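Local coordinates for topoisomerase I-like protein (Leishmania donovani, PDB 2B9S) that probably relaxes supercoiled DNA as part of a heterodimeric topoisomerase I, cutting and rejoining one strand of the duplex through a covalent DNA-enzyme intermediate, at residues 284-290 with 385-389; 330-334 with 427-431; 279-283 with 338-343. Residue numbers count along the deposited sequence, not the author numbering.

Overall arrangement
All three contacts lie in the catalytic core. Of the elements used by the contacts, helix 272-287 comes first. It supplies 279-283 to contact 3, and its end and the following chain supply 284-290 to contact 1. The chain leading into strand 332-338 and its first residues give 330-334 to contact 2. The strand's end leads into 338-343, where contact 3 closes the shortest loop. Helix 384-400 then returns to close contact 1 through 385-389. Residues 427-431, from the end of helix 411-427 onward, close contact 2 last. The three closures cross pairwise and none nests. Contacts 1 and 2 meet at the vanadate, where Arg386 NH2 approaches Cys427 O. Contact 3 lies farther from the vanadate, where helix 272-287 meets helix 341-351.

Contact 1: 284-290 with 385-389. With VO4 (vanadate ion), chain F; nucleotides of chain B.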
loop_
_atom_site.group_PDB
_atom_site.type_symbol
_atom_site.label_atom_id
_atom_site.label_comp_id
_atom_site.label_asym_id
_atom_site.label_seq_id
_atom_site.Cartn_x
_atom_site.Cartn_y
_atom_site.Cartn_z
ATOM N N ILE D 284 4.494 -18.247 8.929
ATOM C CA ILE D 284 4.384 -17.608 7.611
ATOM C C ILE D 284 3.745 -18.562 6.587
ATOM O O ILE D 284 2.876 -18.157 5.793
ATOM C CB ILE D 284 5.767 -17.098 7.119
ATOM C CG1 ILE D 284 6.252 -15.935 8.001
ATOM C CG2 ILE D 284 5.729 -16.712 5.649
ATOM C CD1 ILE D 284 7.696 -15.522 7.776
ATOM N N ASP D 285 4.166 -19.826 6.633
ATOM C CA ASP D 285 3.575 -20.885 5.821
ATOM C C ASP D 285 2.107 -21.154 6.168
ATOM O O ASP D 285 1.237 -21.014 5.300
ATOM C CB ASP D 285 4.401 -22.173 5.943
ATOM C CG ASP D 285 3.766 -23.370 5.226
ATOM O OD1 ASP D 285 2.813 -23.201 4.437
ATOM O OD2 ASP D 285 4.238 -24.494 5.463
ATOM N N ARG D 286 1.830 -21.525 7.423
ATOM C CA ARG D 286 0.503 -22.060 7.768
ATOM C C ARG D 286 -0.548 -20.985 7.982
ATOM O O ARG D 286 -1.725 -21.207 7.691
ATOM C CB ARG D 286 0.547 -23.011 8.987
ATOM C CG ARG D 286 1.499 -24.208 8.904
ATOM C CD ARG D 286 1.665 -24.804 7.498
ATOM N NE ARG D 286 0.471 -25.450 6.949
ATOM C CZ ARG D 286 0.416 -26.708 6.501
ATOM N NH1 ARG D 286 1.488 -27.502 6.525
ATOM N NH2 ARG D 286 -0.723 -27.179 6.018
ATOM N N LEU D 287 -0.112 -19.826 8.480
ATOM C CA LEU D 287 -1.004 -18.714 8.826
ATOM C C LEU D 287 -0.913 -17.503 7.893
ATOM O O LEU D 287 -1.652 -16.533 8.083
ATOM C CB LEU D 287 -0.734 -18.240 10.268
ATOM C CG LEU D 287 -0.945 -19.181 11.451
ATOM C CD1 LEU D 287 -0.672 -18.417 12.707
ATOM C CD2 LEU D 287 -2.365 -19.737 11.442
ATOM N N ALA D 288 -0.004 -17.562 6.920
ATOM C CA ALA D 288 0.290 -16.467 5.972
ATOM C C ALA D 288 0.541 -15.091 6.621
ATOM O O ALA D 288 0.039 -14.079 6.141
ATOM C CB ALA D 288 -0.791 -16.383 4.835
ATOM N N LEU D 289 1.310 -15.054 7.712
ATOM C CA LEU D 289 1.704 -13.768 8.315
ATOM C C LEU D 289 2.703 -13.025 7.422
ATOM O O LEU D 289 3.525 -13.645 6.711
ATOM C CB LEU D 289 2.327 -13.958 9.718
ATOM C CG LEU D 289 1.565 -14.722 10.816
ATOM C CD1 LEU D 289 2.218 -14.509 12.214
ATOM C CD2 LEU D 289 0.080 -14.395 10.858
ATOM N N ARG D 290 2.646 -11.699 7.465
ATOM C CA ARG D 290 3.726 -10.903 6.899
ATOM C C ARG D 290 4.954 -11.092 7.795
ATOM O O ARG D 290 4.821 -11.371 8.986
ATOM C CB ARG D 290 3.335 -9.435 6.794
ATOM C CG ARG D 290 2.068 -9.187 5.978
ATOM C CD ARG D 290 1.601 -7.791 6.226
ATOM N NE ARG D 290 0.385 -7.381 5.521
ATOM C CZ ARG D 290 -0.809 -7.271 6.084
ATOM N NH1 ARG D 290 -0.978 -7.623 7.348
ATOM N NH2 ARG D 290 -1.848 -6.811 5.381
ATOM N N PHE D 385 4.818 -16.727 0.161
ATOM C CA PHE D 385 3.927 -17.675 0.851
ATOM C C PHE D 385 2.518 -17.141 0.976
ATOM O O PHE D 385 1.536 -17.893 1.102
ATOM C CB PHE D 385 4.454 -17.996 2.249
ATOM C CG PHE D 385 5.549 -19.023 2.265
ATOM C CD1 PHE D 385 6.877 -18.639 2.126
ATOM C CD2 PHE D 385 5.241 -20.383 2.415
ATOM C CE1 PHE D 385 7.903 -19.595 2.149
ATOM C CE2 PHE D 385 6.249 -21.352 2.437
ATOM C CZ PHE D 385 7.582 -20.966 2.299
ATOM N N ARG D 386 2.418 -15.826 0.960
ATOM C CA ARG D 386 1.148 -15.165 1.154
ATOM C C ARG D 386 0.346 -15.209 -0.162
ATOM O O ARG D 386 -0.860 -15.495 -0.160
ATOM C CB ARG D 386 1.415 -13.738 1.643
ATOM C CG ARG D 386 0.378 -13.189 2.530
ATOM C CD ARG D 386 0.817 -11.810 3.071
ATOM N NE ARG D 386 -0.349 -10.956 3.229
ATOM C CZ ARG D 386 -1.181 -11.005 4.256
ATOM N NH1 ARG D 386 -0.977 -11.860 5.255
ATOM N NH2 ARG D 386 -2.201 -10.166 4.307
ATOM N N THR D 387 1.039 -14.915 -1.266
ATOM C CA THR D 387 0.532 -15.107 -2.632
ATOM C C THR D 387 0.166 -16.574 -2.890
ATOM O O THR D 387 -0.891 -16.866 -3.461
ATOM C CB THR D 387 1.592 -14.690 -3.692
ATOM O OG1 THR D 387 2.077 -13.380 -3.399
ATOM C CG2 THR D 387 1.005 -14.705 -5.100
ATOM N N TYR D 388 1.066 -17.473 -2.490
ATOM C CA TYR D 388 0.849 -18.912 -2.578
ATOM C C TYR D 388 -0.392 -19.357 -1.796
ATOM O O TYR D 388 -1.236 -20.089 -2.320
ATOM C CB TYR D 388 2.094 -19.677 -2.100
ATOM C CG TYR D 388 1.814 -21.127 -1.762
ATOM C CD1 TYR D 388 1.731 -22.099 -2.770
ATOM C CD2 TYR D 388 1.599 -21.518 -0.440
ATOM C CE1 TYR D 388 1.440 -23.421 -2.465
ATOM C CE2 TYR D 388 1.320 -22.833 -0.119
ATOM C CZ TYR D 388 1.242 -23.785 -1.129
ATOM O OH TYR D 388 0.968 -25.100 -0.800
ATOM N N ASN D 389 -0.495 -18.910 -0.554
ATOM C CA ASN D 389 -1.609 -19.271 0.307
ATOM C C ASN D 389 -2.955 -18.778 -0.191
ATOM O O ASN D 389 -3.951 -19.474 -0.052
ATOM C CB ASN D 389 -1.383 -18.768 1.733
ATOM C CG ASN D 389 -0.597 -19.746 2.572
ATOM O OD1 ASN D 389 -0.984 -20.911 2.692
ATOM N ND2 ASN D 389 0.521 -19.289 3.153
HETATM V V VO4 F . -0.921 -7.269 1.781
HETATM O O1 VO4 F . -2.316 -8.062 2.452
HETATM O O2 VO4 F . 0.685 -7.436 2.490
ATOM O "O5'" DA B 1 -1.403 -5.542 2.696
ATOM C "C5'" DA B 1 -2.765 -5.195 2.481
ATOM C "C4'" DA B 1 -3.035 -3.832 3.039
ATOM O "O4'" DA B 1 -2.341 -2.820 2.274
ATOM C "C3'" DA B 1 -4.487 -3.495 2.907
ATOM O "O3'" DA B 1 -5.148 -4.005 4.056
ATOM C "C2'" DA B 1 -4.484 -1.968 2.809
ATOM C "C1'" DA B 1 -3.147 -1.634 2.199
ATOM N N9 DA B 1 -3.098 -1.207 0.794
ATOM C C8 DA B 1 -2.992 -2.043 -0.288
ATOM N N7 DA B 1 -2.904 -1.439 -1.446
ATOM C C5 DA B 1 -2.949 -0.091 -1.112
ATOM C C6 DA B 1 -2.897 1.086 -1.894
ATOM N N6 DA B 1 -2.766 1.084 -3.239
ATOM N N1 DA B 1 -2.960 2.265 -1.237
ATOM C C2 DA B 1 -3.071 2.288 0.092
ATOM N N3 DA B 1 -3.157 1.252 0.919
ATOM C C4 DA B 1 -3.068 0.076 0.268
HETATM O O HOH W 1 -2.629 -13.678 7.658
#
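Two arginines from different parts of the chain meet beside the vanadate, which lies at the edge of both guanidiniums. Arg290 is extended, with chi2 and chi3 both t. It therefore reaches VO4 O2 through NE (3.0 Å) and O5' of DA1 of chain B through NH2 (3.0 Å). Arg386 has chi1 and chi3 between the usual wells. This conformation sets its guanidinium between Ala288 O, Arg290 and VO4 O1, and its NH2 donates to VO4 O1 at 2.8 Å. The two guanidiniums stack, centres 4.2 Å apart and planes at 27°, although the charges are alike. Ala288 has positive phi just after the helix. Ala288 O accepts a weak hydrogen bond from Arg386 NH1 (2.6 Å). Asn389 sends ND2 to Asp285 O at 2.8 Å. Phe385 packs its CB 3.9 Å from Ile284 CG2. Asp285 forms a salt bridge with Arg260. In this transition-state mimic, the bonds to the vanadate oxygens and O5' are consistent with the two arginines stabilising negative charge on the phosphate and on O5'.

Contact 2: 330-334 with 427-431. With VO4 (vanadate ion), chain F; nucleotides of chain B.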
loop_
_atom_site.group_PDB
_atom_site.type_symbol
_atom_site.label_atom_id
_atom_site.label_comp_id
_atom_site.label_asym_id
_atom_site.label_seq_id
_atom_site.Cartn_x
_atom_site.Cartn_y
_atom_site.Cartn_z
ATOM N N SER D 330 -2.512 -1.186 10.966
ATOM C CA SER D 330 -3.078 -1.215 12.314
ATOM C C SER D 330 -4.388 -1.984 12.323
ATOM O O SER D 330 -5.267 -1.752 13.168
ATOM C CB SER D 330 -3.224 0.204 12.909
ATOM O OG SER D 330 -1.942 0.772 13.088
ATOM N N ILE D 331 -4.488 -2.920 11.383
ATOM C CA ILE D 331 -5.601 -3.868 11.327
ATOM C C ILE D 331 -5.285 -4.957 12.321
ATOM O O ILE D 331 -4.179 -5.502 12.332
ATOM C CB ILE D 331 -5.804 -4.458 9.881
ATOM C CG1 ILE D 331 -6.078 -3.344 8.842
ATOM C CG2 ILE D 331 -6.870 -5.560 9.853
ATOM C CD1 ILE D 331 -7.210 -2.355 9.190
ATOM N N ARG D 332 -6.254 -5.243 13.180
ATOM C CA ARG D 332 -6.100 -6.209 14.244
ATOM C C ARG D 332 -6.168 -7.636 13.712
ATOM O O ARG D 332 -7.001 -7.964 12.880
ATOM C CB ARG D 332 -7.172 -5.965 15.319
ATOM C CG ARG D 332 -7.018 -6.786 16.587
ATOM C CD ARG D 332 -8.146 -6.461 17.526
ATOM N NE ARG D 332 -8.013 -7.112 18.836
ATOM C CZ ARG D 332 -8.782 -6.846 19.894
ATOM N NH1 ARG D 332 -9.742 -5.936 19.810
ATOM N NH2 ARG D 332 -8.597 -7.491 21.042
ATOM N N TYR D 333 -5.239 -8.464 14.166
ATOM C CA TYR D 333 -5.249 -9.871 13.854
ATOM C C TYR D 333 -5.627 -10.602 15.145
ATOM O O TYR D 333 -4.918 -10.493 16.151
ATOM C CB TYR D 333 -3.875 -10.307 13.335
ATOM C CG TYR D 333 -3.804 -11.763 12.936
ATOM C CD1 TYR D 333 -3.614 -12.758 13.903
ATOM C CD2 TYR D 333 -3.930 -12.152 11.605
ATOM C CE1 TYR D 333 -3.542 -14.082 13.570
ATOM C CE2 TYR D 333 -3.862 -13.494 11.252
ATOM C CZ TYR D 333 -3.663 -14.460 12.251
ATOM O OH TYR D 333 -3.591 -15.806 11.956
ATOM N N GLN D 334 -6.754 -11.316 15.103
ATOM C CA GLN D 334 -7.255 -12.117 16.212
ATOM C C GLN D 334 -7.522 -13.505 15.684
ATOM O O GLN D 334 -8.299 -13.675 14.742
ATOM C CB GLN D 334 -8.560 -11.541 16.765
ATOM C CG GLN D 334 -8.375 -10.381 17.718
ATOM C CD GLN D 334 -9.694 -9.794 18.190
ATOM O OE1 GLN D 334 -10.438 -9.183 17.414
ATOM N NE2 GLN D 334 -9.975 -9.947 19.468
ATOM N N CYS D 427 -6.087 -13.817 4.887
ATOM C CA CYS D 427 -5.220 -12.665 4.669
ATOM C C CYS D 427 -5.442 -11.554 5.688
ATOM O O CYS D 427 -4.585 -10.675 5.859
ATOM C CB CYS D 427 -5.469 -12.101 3.278
ATOM S SG CYS D 427 -4.770 -13.073 1.962
ATOM N N ASN D 428 -6.608 -11.592 6.322
ATOM C CA ASN D 428 -7.054 -10.615 7.323
ATOM C C ASN D 428 -7.310 -9.218 6.733
ATOM O O ASN D 428 -7.033 -8.169 7.350
ATOM C CB ASN D 428 -6.108 -10.595 8.531
ATOM C CG ASN D 428 -6.736 -9.976 9.748
ATOM O OD1 ASN D 428 -7.924 -10.180 10.035
ATOM N ND2 ASN D 428 -5.946 -9.180 10.472
ATOM N N HIS D 429 -7.879 -9.225 5.536
ATOM C CA HIS D 429 -8.283 -8.004 4.852
ATOM C C HIS D 429 -9.615 -7.469 5.378
ATOM O O HIS D 429 -10.607 -8.200 5.446
ATOM C CB HIS D 429 -8.305 -8.248 3.344
ATOM C CG HIS D 429 -6.949 -8.543 2.763
ATOM N ND1 HIS D 429 -6.773 -9.300 1.627
ATOM C CD2 HIS D 429 -5.706 -8.166 3.162
ATOM C CE1 HIS D 429 -5.482 -9.362 1.339
ATOM N NE2 HIS D 429 -4.812 -8.698 2.267
ATOM N N GLN D 430 -9.605 -6.201 5.793
ATOM C CA GLN D 430 -10.717 -5.575 6.496
ATOM C C GLN D 430 -11.048 -4.163 6.003
ATOM O O GLN D 430 -10.179 -3.423 5.547
ATOM C CB GLN D 430 -10.438 -5.526 7.993
ATOM C CG GLN D 430 -10.359 -6.870 8.659
ATOM C CD GLN D 430 -10.144 -6.742 10.134
ATOM O OE1 GLN D 430 -10.457 -5.706 10.731
ATOM N NE2 GLN D 430 -9.576 -7.775 10.741
ATOM N N LYS D 431 -12.327 -3.810 6.097
ATOM C CA LYS D 431 -12.833 -2.517 5.649
ATOM C C LYS D 431 -13.678 -1.970 6.791
ATOM O O LYS D 431 -14.400 -2.716 7.453
ATOM C CB LYS D 431 -13.694 -2.686 4.360
HETATM V V VO4 F . -0.921 -7.269 1.781
HETATM O O1 VO4 F . -2.316 -8.062 2.452
HETATM O O2 VO4 F . 0.685 -7.436 2.490
ATOM P P DG B 2 -6.748 -4.093 4.106
ATOM O OP1 DG B 2 -7.073 -4.961 5.249
ATOM O OP2 DG B 2 -7.226 -4.405 2.726
ATOM O "O5'" DG B 2 -7.186 -2.578 4.419
ATOM C "C5'" DG B 2 -6.828 -1.951 5.603
ATOM C "C4'" DG B 2 -7.276 -0.506 5.579
ATOM O "O4'" DG B 2 -6.733 0.172 4.430
ATOM C "C3'" DG B 2 -8.780 -0.252 5.516
ATOM O "O3'" DG B 2 -8.990 0.910 6.295
ATOM C "C2'" DG B 2 -9.048 0.038 4.032
ATOM C "C1'" DG B 2 -7.767 0.756 3.653
ATOM N N9 DG B 2 -7.434 0.581 2.242
ATOM C C8 DG B 2 -7.495 -0.600 1.521
ATOM N N7 DG B 2 -7.129 -0.452 0.280
ATOM C C5 DG B 2 -6.801 0.903 0.195
ATOM C C6 DG B 2 -6.360 1.645 -0.906
ATOM O O6 DG B 2 -6.142 1.220 -2.042
ATOM N N1 DG B 2 -6.142 2.986 -0.602
ATOM C C2 DG B 2 -6.332 3.551 0.642
ATOM N N2 DG B 2 -6.072 4.854 0.736
ATOM N N3 DG B 2 -6.748 2.873 1.692
ATOM C C4 DG B 2 -6.965 1.555 1.390
HETATM O O HOH W 2 -3.631 -7.593 10.705
HETATM O O HOH W 3 -8.842 -3.998 12.826
HETATM O O HOH W 4 -8.377 -11.285 12.440
#
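Asn428 ND2 donates to Arg332 O at 2.9 Å, almost in line with the N-H bond. Gln430 NE2 reaches the same Arg332 O more weakly, at 3.4 Å, and is held by Asn428 OD1 at 3.0 Å. Three waters widen this network. Water 2 joins Ile331 O (2.7 Å) to Asn428 ND2 (2.8 Å). Water 3 joins Arg332 N (2.9 Å) to Gln430 OE1 (3.1 Å). Water 4 joins Gln334 N (3.1 Å) to Asn428 OD1 (2.7 Å). Side chains and water thus bridge the two backbones. Asn428, with positive phi, is the C-prime residue of a Schellman motif that ends helix 411-427. The chain then turns into the active site of this type IB topoisomerase. The CA-to-CB bond of His429 points away from 330-334, and His429 NE2 donates to VO4 O1 at 2.6 Å. Its ring also meets that of Tyr22 of the other protein chain. Gln430 N binds OP1 of DG2 of chain B at 2.9 Å. Ile331 packs between Gln430 and the DNA: its CG2 lies 3.5 Å from Gln430 CD, and its CG1 lies 3.6 Å from C5' of DG2 of chain B. Tyr333 CB packs 3.7 Å from Asn428 ND2.

Contact 3: 279-283 with 338-343; sequences VAMYF and AVLPEV
Tyr282 lays one face of its ring against Val343, whose CG2 sits 3.9 Å from the ring centroid and only 12° off the normal, a CH-pi contact. Residues 279-283 are regular helix, with Phe283 N bonded to Val279 O at 2.9 Å. Residues 338-343 leave a strand at Ala338, pass Val339 in extended conformation (phi/psi -108/162) and Leu340 in a polyproline-like one (-48/137), and enter a helix at Pro341. Leu340 is the N-cap residue. Leu340 O takes a weak bond from Val343 N at 3.0 Å. The backbones come closest at Val279 and Val343, with CA atoms 6.5 Å apart. They are wider between Phe283 CA and Val339 CA, at 9.5 Å. Tyr282, chi1 t and chi2 81°, spans the wider gap. Tyr282 OH accepts a weak hydrogen bond from Leu340 N at 3.4 Å and lies 3.5 Å from Val339 CA. Val339 CG1, with chi1 m, meets the ring edge, 4.1 Å from Tyr282 CE2. Leu340, chi1 m and chi2 t, places CD1 3.9 Å from Tyr282 CE1. Val343, chi1 t, brings CG1 to 3.8 Å from Tyr282 CE2, 4.1 Å from Val279 CG1 and 4.3 Å from Phe283 CE1. Phe283, chi1 m, brings its ring end toward Val343 and also meets Phe323 of the sheet edge-to-face. The nearest DNA atom is about 11 Å away. This is a buried hydrophobic junction in the type IB topoisomerase catalytic core, where helix 272-287 packs on the turn from strand 332-338 into helix 341-351.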
loop_
_atom_site.group_PDB
_atom_site.type_symbol
_atom_site.label_atom_id
_atom_site.label_comp_id
_atom_site.label_asym_id
_atom_site.label_seq_id
_atom_site.Cartn_x
_atom_site.Cartn_y
_atom_site.Cartn_z
ATOM N N VAL D 279 9.949 -21.863 13.650
ATOM C CA VAL D 279 8.600 -21.476 14.095
ATOM C C VAL D 279 8.076 -20.284 13.273
ATOM O O VAL D 279 6.878 -20.204 12.957
ATOM C CB VAL D 279 8.572 -21.209 15.630
ATOM C CG1 VAL D 279 7.208 -20.756 16.113
ATOM C CG2 VAL D 279 9.002 -22.478 16.392
ATOM N N ALA D 280 8.984 -19.379 12.898
ATOM C CA ALA D 280 8.612 -18.209 12.103
ATOM C C ALA D 280 8.179 -18.649 10.722
ATOM O O ALA D 280 7.128 -18.210 10.221
ATOM C CB ALA D 280 9.750 -17.200 12.032
ATOM N N MET D 281 8.958 -19.536 10.100
ATOM C CA MET D 281 8.549 -20.026 8.788
ATOM C C MET D 281 7.315 -20.943 8.830
ATOM O O MET D 281 6.520 -20.959 7.901
ATOM C CB MET D 281 9.733 -20.523 7.926
ATOM C CG MET D 281 10.571 -21.628 8.448
ATOM S SD MET D 281 12.176 -21.662 7.593
ATOM C CE MET D 281 11.811 -22.755 6.215
ATOM N N TYR D 282 7.115 -21.631 9.948
ATOM C CA TYR D 282 5.872 -22.340 10.214
ATOM C C TYR D 282 4.647 -21.407 10.255
ATOM O O TYR D 282 3.591 -21.738 9.689
ATOM C CB TYR D 282 5.995 -23.104 11.533
ATOM C CG TYR D 282 4.708 -23.725 12.031
ATOM C CD1 TYR D 282 4.251 -24.947 11.519
ATOM C CD2 TYR D 282 3.955 -23.104 13.029
ATOM C CE1 TYR D 282 3.068 -25.524 11.977
ATOM C CE2 TYR D 282 2.773 -23.665 13.493
ATOM C CZ TYR D 282 2.333 -24.886 12.967
ATOM O OH TYR D 282 1.160 -25.455 13.432
ATOM N N PHE D 283 4.779 -20.268 10.956
ATOM C CA PHE D 283 3.727 -19.251 11.008
ATOM C C PHE D 283 3.443 -18.622 9.652
ATOM O O PHE D 283 2.292 -18.456 9.294
ATOM C CB PHE D 283 4.046 -18.130 12.007
ATOM C CG PHE D 283 3.904 -18.526 13.451
ATOM C CD1 PHE D 283 3.242 -19.697 13.820
ATOM C CD2 PHE D 283 4.405 -17.704 14.447
ATOM C CE1 PHE D 283 3.120 -20.068 15.153
ATOM C CE2 PHE D 283 4.273 -18.046 15.783
ATOM C CZ PHE D 283 3.624 -19.243 16.136
ATOM N N ALA D 338 -4.683 -23.919 16.620
ATOM C CA ALA D 338 -4.205 -25.187 17.125
ATOM C C ALA D 338 -2.909 -25.514 16.408
ATOM O O ALA D 338 -2.896 -25.708 15.193
ATOM C CB ALA D 338 -5.253 -26.277 16.895
ATOM N N VAL D 339 -1.807 -25.537 17.146
ATOM C CA VAL D 339 -0.489 -25.748 16.534
ATOM C C VAL D 339 0.062 -27.126 16.850
ATOM O O VAL D 339 -0.385 -27.794 17.801
ATOM C CB VAL D 339 0.558 -24.647 16.952
ATOM C CG1 VAL D 339 0.089 -23.242 16.530
ATOM C CG2 VAL D 339 0.852 -24.698 18.442
ATOM N N LEU D 340 1.050 -27.542 16.057
ATOM C CA LEU D 340 1.837 -28.727 16.379
ATOM C C LEU D 340 2.288 -28.666 17.847
ATOM O O LEU D 340 2.666 -27.598 18.329
ATOM C CB LEU D 340 3.038 -28.841 15.443
ATOM C CG LEU D 340 2.744 -28.985 13.946
ATOM C CD1 LEU D 340 4.027 -29.157 13.163
ATOM C CD2 LEU D 340 1.773 -30.154 13.672
ATOM N N PRO D 341 2.196 -29.801 18.578
ATOM C CA PRO D 341 2.706 -29.828 19.963
ATOM C C PRO D 341 4.177 -29.416 20.097
ATOM O O PRO D 341 4.552 -28.843 21.112
ATOM C CB PRO D 341 2.500 -31.290 20.413
ATOM C CG PRO D 341 2.056 -32.050 19.208
ATOM C CD PRO D 341 1.555 -31.075 18.185
ATOM N N GLU D 342 4.990 -29.712 19.083
ATOM C CA GLU D 342 6.397 -29.342 19.063
ATOM C C GLU D 342 6.604 -27.826 18.920
ATOM O O GLU D 342 7.619 -27.306 19.382
ATOM C CB GLU D 342 7.137 -30.089 17.956
ATOM N N VAL D 343 5.649 -27.141 18.278
ATOM C CA VAL D 343 5.691 -25.688 18.105
ATOM C C VAL D 343 5.177 -25.027 19.376
ATOM O O VAL D 343 5.730 -24.019 19.829
ATOM C CB VAL D 343 4.886 -25.218 16.844
ATOM C CG1 VAL D 343 4.490 -23.736 16.918
ATOM C CG2 VAL D 343 5.678 -25.505 15.574
#